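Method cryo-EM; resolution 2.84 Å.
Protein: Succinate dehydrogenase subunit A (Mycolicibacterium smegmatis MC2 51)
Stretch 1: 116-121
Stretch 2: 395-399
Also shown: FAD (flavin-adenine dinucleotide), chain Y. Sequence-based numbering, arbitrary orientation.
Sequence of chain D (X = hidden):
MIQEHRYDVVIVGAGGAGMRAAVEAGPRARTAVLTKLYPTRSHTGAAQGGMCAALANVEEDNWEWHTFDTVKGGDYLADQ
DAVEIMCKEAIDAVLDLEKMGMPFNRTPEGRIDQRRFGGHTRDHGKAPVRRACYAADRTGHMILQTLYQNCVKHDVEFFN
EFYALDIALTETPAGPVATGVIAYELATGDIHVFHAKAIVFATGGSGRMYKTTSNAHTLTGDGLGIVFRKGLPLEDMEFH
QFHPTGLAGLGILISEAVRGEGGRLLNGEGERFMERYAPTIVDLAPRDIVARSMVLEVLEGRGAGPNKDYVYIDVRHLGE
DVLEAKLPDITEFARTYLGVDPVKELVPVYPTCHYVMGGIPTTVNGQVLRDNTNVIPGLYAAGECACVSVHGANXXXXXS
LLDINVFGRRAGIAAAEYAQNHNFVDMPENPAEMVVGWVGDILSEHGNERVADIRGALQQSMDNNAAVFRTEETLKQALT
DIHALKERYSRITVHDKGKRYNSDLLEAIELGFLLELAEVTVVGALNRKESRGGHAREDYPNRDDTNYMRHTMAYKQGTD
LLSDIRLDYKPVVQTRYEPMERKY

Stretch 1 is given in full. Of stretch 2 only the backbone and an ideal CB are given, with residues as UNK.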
# COMPACT_ATOMS: atom_id res chain seq x y z
N ARG D 116 6.65 -22.69 -39.29
CA ARG D 116 7.82 -22.79 -40.15
C ARG D 116 8.05 -21.47 -40.87
O ARG D 116 7.12 -20.69 -41.11
CB ARG D 116 7.65 -23.91 -41.17
CG ARG D 116 6.51 -23.69 -42.14
CD ARG D 116 6.45 -24.80 -43.16
NE ARG D 116 6.82 -26.09 -42.58
CZ ARG D 116 6.77 -27.24 -43.24
NH1 ARG D 116 6.36 -27.28 -44.50
NH2 ARG D 116 7.13 -28.37 -42.63
N PHE D 117 9.31 -21.22 -41.22
CA PHE D 117 9.68 -19.93 -41.76
C PHE D 117 10.96 -20.06 -42.57
O PHE D 117 11.91 -20.70 -42.14
CB PHE D 117 9.88 -18.90 -40.64
CG PHE D 117 10.14 -17.52 -41.14
CD1 PHE D 117 9.09 -16.65 -41.38
CD2 PHE D 117 11.42 -17.09 -41.38
CE1 PHE D 117 9.33 -15.38 -41.84
CE2 PHE D 117 11.66 -15.82 -41.84
CZ PHE D 117 10.61 -14.96 -42.07
N GLY D 118 10.96 -19.44 -43.75
CA GLY D 118 12.15 -19.19 -44.54
C GLY D 118 13.18 -20.29 -44.61
O GLY D 118 12.85 -21.46 -44.83
N GLY D 119 14.45 -19.93 -44.42
CA GLY D 119 15.53 -20.88 -44.54
C GLY D 119 15.94 -21.54 -43.24
O GLY D 119 17.13 -21.61 -42.93
N HIS D 120 14.97 -22.01 -42.46
CA HIS D 120 15.25 -22.82 -41.29
C HIS D 120 15.17 -24.29 -41.67
O HIS D 120 14.21 -24.72 -42.31
CB HIS D 120 14.28 -22.51 -40.16
CG HIS D 120 14.52 -21.18 -39.51
ND1 HIS D 120 15.69 -20.87 -38.86
CD2 HIS D 120 13.73 -20.09 -39.39
CE1 HIS D 120 15.62 -19.65 -38.38
NE2 HIS D 120 14.44 -19.15 -38.68
N THR D 121 16.19 -25.06 -41.30
CA THR D 121 16.33 -26.44 -41.72
C THR D 121 16.18 -27.39 -40.54
O THR D 121 16.27 -27.00 -39.38
CB THR D 121 17.68 -26.69 -42.39
OG1 THR D 121 18.71 -26.66 -41.40
CG2 THR D 121 17.96 -25.66 -43.46
N UNK D 395 21.26 -11.54 -43.43
CA UNK D 395 20.45 -11.74 -42.25
C UNK D 395 19.41 -12.82 -42.53
O UNK D 395 18.71 -12.77 -43.54
CB UNK D 395 19.78 -10.43 -41.82
N UNK D 396 19.34 -13.79 -41.64
CA UNK D 396 18.31 -14.81 -41.71
C UNK D 396 17.08 -14.30 -40.98
O UNK D 396 17.18 -13.83 -39.85
CB UNK D 396 18.80 -16.13 -41.12
N UNK D 397 15.93 -14.37 -41.64
CA UNK D 397 14.71 -13.85 -41.07
C UNK D 397 14.46 -14.30 -39.65
O UNK D 397 14.88 -15.40 -39.26
CB UNK D 397 13.52 -14.25 -41.95
N UNK D 398 13.81 -13.46 -38.86
CA UNK D 398 13.43 -13.71 -37.48
C UNK D 398 14.62 -13.79 -36.53
O UNK D 398 14.44 -14.13 -35.36
CB UNK D 398 12.62 -15.01 -37.40
N UNK D 399 15.82 -13.48 -37.00
CA UNK D 399 16.97 -13.41 -36.10
C UNK D 399 17.21 -12.02 -35.55
O UNK D 399 18.03 -11.86 -34.65
CB UNK D 399 18.23 -13.89 -36.82
PA FAD Y . 14.53 0.51 -33.71
O1A FAD Y . 13.35 -0.26 -33.16
O2A FAD Y . 14.86 0.43 -35.18
O5B FAD Y . 14.34 2.06 -33.32
C5B FAD Y . 15.44 2.82 -32.80
C4B FAD Y . 14.99 3.59 -31.58
O4B FAD Y . 16.06 4.41 -31.10
C3B FAD Y . 13.81 4.50 -31.90
O3B FAD Y . 12.65 4.06 -31.18
C2B FAD Y . 14.25 5.91 -31.51
O2B FAD Y . 13.40 6.50 -30.52
C1B FAD Y . 15.66 5.78 -30.97
N9A FAD Y . 16.58 6.65 -31.74
C8A FAD Y . 17.02 6.42 -32.99
N7A FAD Y . 17.85 7.41 -33.41
C5A FAD Y . 17.95 8.31 -32.41
C6A FAD Y . 18.66 9.59 -32.19
N6A FAD Y . 19.45 10.12 -33.15
N1A FAD Y . 18.50 10.20 -31.00
C2A FAD Y . 17.71 9.68 -30.04
N3A FAD Y . 17.04 8.52 -30.17
C4A FAD Y . 17.11 7.80 -31.31
N1 FAD Y . 13.13 -8.27 -37.96
C2 FAD Y . 12.73 -9.53 -37.66
O2 FAD Y . 13.48 -10.24 -36.96
N3 FAD Y . 11.56 -10.04 -38.08
C4 FAD Y . 10.70 -9.34 -38.83
O4 FAD Y . 9.62 -9.85 -39.21
C4X FAD Y . 11.06 -7.96 -39.21
N5 FAD Y . 10.25 -7.18 -39.96
C5X FAD Y . 10.61 -5.92 -40.29
C6 FAD Y . 9.76 -5.14 -41.07
C7 FAD Y . 10.12 -3.84 -41.41
C7M FAD Y . 9.19 -3.01 -42.26
C8 FAD Y . 11.41 -3.28 -40.95
C8M FAD Y . 11.80 -1.88 -41.32
C9 FAD Y . 12.26 -4.06 -40.17
C9A FAD Y . 11.91 -5.35 -39.83
N10 FAD Y . 12.76 -6.14 -39.04
C10 FAD Y . 12.36 -7.45 -38.71
C1' FAD Y . 14.05 -5.61 -38.56
C2' FAD Y . 14.03 -5.53 -37.04
O2' FAD Y . 12.78 -4.97 -36.61
C3' FAD Y . 15.17 -4.66 -36.53
O3' FAD Y . 16.38 -5.43 -36.49
C4' FAD Y . 14.87 -4.12 -35.14
O4' FAD Y . 13.52 -3.64 -35.10
C5' FAD Y . 15.82 -2.98 -34.77
O5' FAD Y . 15.25 -2.21 -33.72
P FAD Y . 16.20 -1.47 -32.64
O1P FAD Y . 15.73 -1.86 -31.26
O2P FAD Y . 17.63 -1.69 -33.05
O3P FAD Y . 15.84 0.09 -32.88

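Position 395 has phi/psi of -91/129, an extended conformation, and its CA-to-CB bond points sideways to stretch 1, with no atom of that stretch within 5.5 Å of the ideal CB. Stretch 1 therefore sets no preference, but the flavin lies within range of a long side chain, and a polar or charged one could use its heteroatoms. The deposited residue is Arg395. Its extended side chain (chi1 to chi3 all t) brings NH2 to 3.0 Å from FAD C2, which lies near the guanidinium plane, at its edge.

Position 396 is also extended (-87/129), but here CA-to-CB points toward stretch 1. The nearest atom to the ideal CB is His120 CE1, at 5.5 Å, so a side chain must span a gap bordered by the imidazole and by the backbone of Gly119, whose carbonyl oxygen lies beside this space without pointing into it. A medium-sized aliphatic such as leucine, isoleucine or methionine would suit; a polar group able to meet the carbonyl is conceivable. Leu396 is found, with chi1 t and chi2 p. CD2 packs 3.5 Å from His120 CE1, while CD1 lies 3.9 Å from Gly119 O.

Position 397 offers the strictest evidence. Its ideal CB points toward stretch 1 and falls 2.4 Å from Phe117 CE2, a clash. The phi/psi of -49/149 is open to most residues, so the aromatic ring, rather than the backbone conformation, argues for glycine. Gly397 lets its CA approach Phe117 CE2 to 3.7 Å.

Position 398 has a positive phi (68/8) and is the third residue of a type II turn running from 396 to 399, closed by a hydrogen bond from the N of 399 to the O of 396 (3.2 Å). Glycine is the usual choice, with asparagine also common. Yet the ideal CB points toward stretch 1, 4.6 Å from Phe117 CE2 and 4.7 Å from His120 NE2, leaving room for a small side chain with a polar atom for the imidazole and carbon for the phenyl ring. Thr398 supplies both: His120 NE2 donates a weak hydrogen bond to Thr398 OG1 (3.4 Å, nearly linear at 174°), and Thr398 CG2 sits 3.7 Å from the Phe117 ring centroid, 13° off the normal, a CH-pi contact over one face.

Position 399 closes the turn at -93/-9. Its CA-to-CB bond points sideways, and nothing of stretch 1 lies within 5.5 Å of the ideal CB, so many residues would fit. Asn399 is deposited; its ND2 is hydrogen-bonded elsewhere in the structure.

Stretch 2 (395-399) RLGTN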
# COMPACT_ATOMS: atom_id res chain seq x y z
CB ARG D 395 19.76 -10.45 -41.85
CG ARG D 395 18.75 -10.62 -40.77
CD ARG D 395 17.94 -9.39 -40.64
NE ARG D 395 16.65 -9.65 -40.04
CZ ARG D 395 15.52 -9.73 -40.72
NH1 ARG D 395 15.52 -9.56 -42.03
NH2 ARG D 395 14.38 -9.97 -40.09
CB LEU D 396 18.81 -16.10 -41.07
CG LEU D 396 17.98 -17.36 -41.31
CD1 LEU D 396 18.28 -17.92 -42.68
CD2 LEU D 396 18.27 -18.37 -40.23
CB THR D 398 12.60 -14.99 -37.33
OG1 THR D 398 13.43 -16.11 -37.64
CG2 THR D 398 11.43 -14.96 -38.28
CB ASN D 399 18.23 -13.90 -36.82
CG ASN D 399 18.36 -15.40 -36.81
OD1 ASN D 399 18.75 -16.00 -37.80
ND2 ASN D 399 18.02 -16.01 -35.69
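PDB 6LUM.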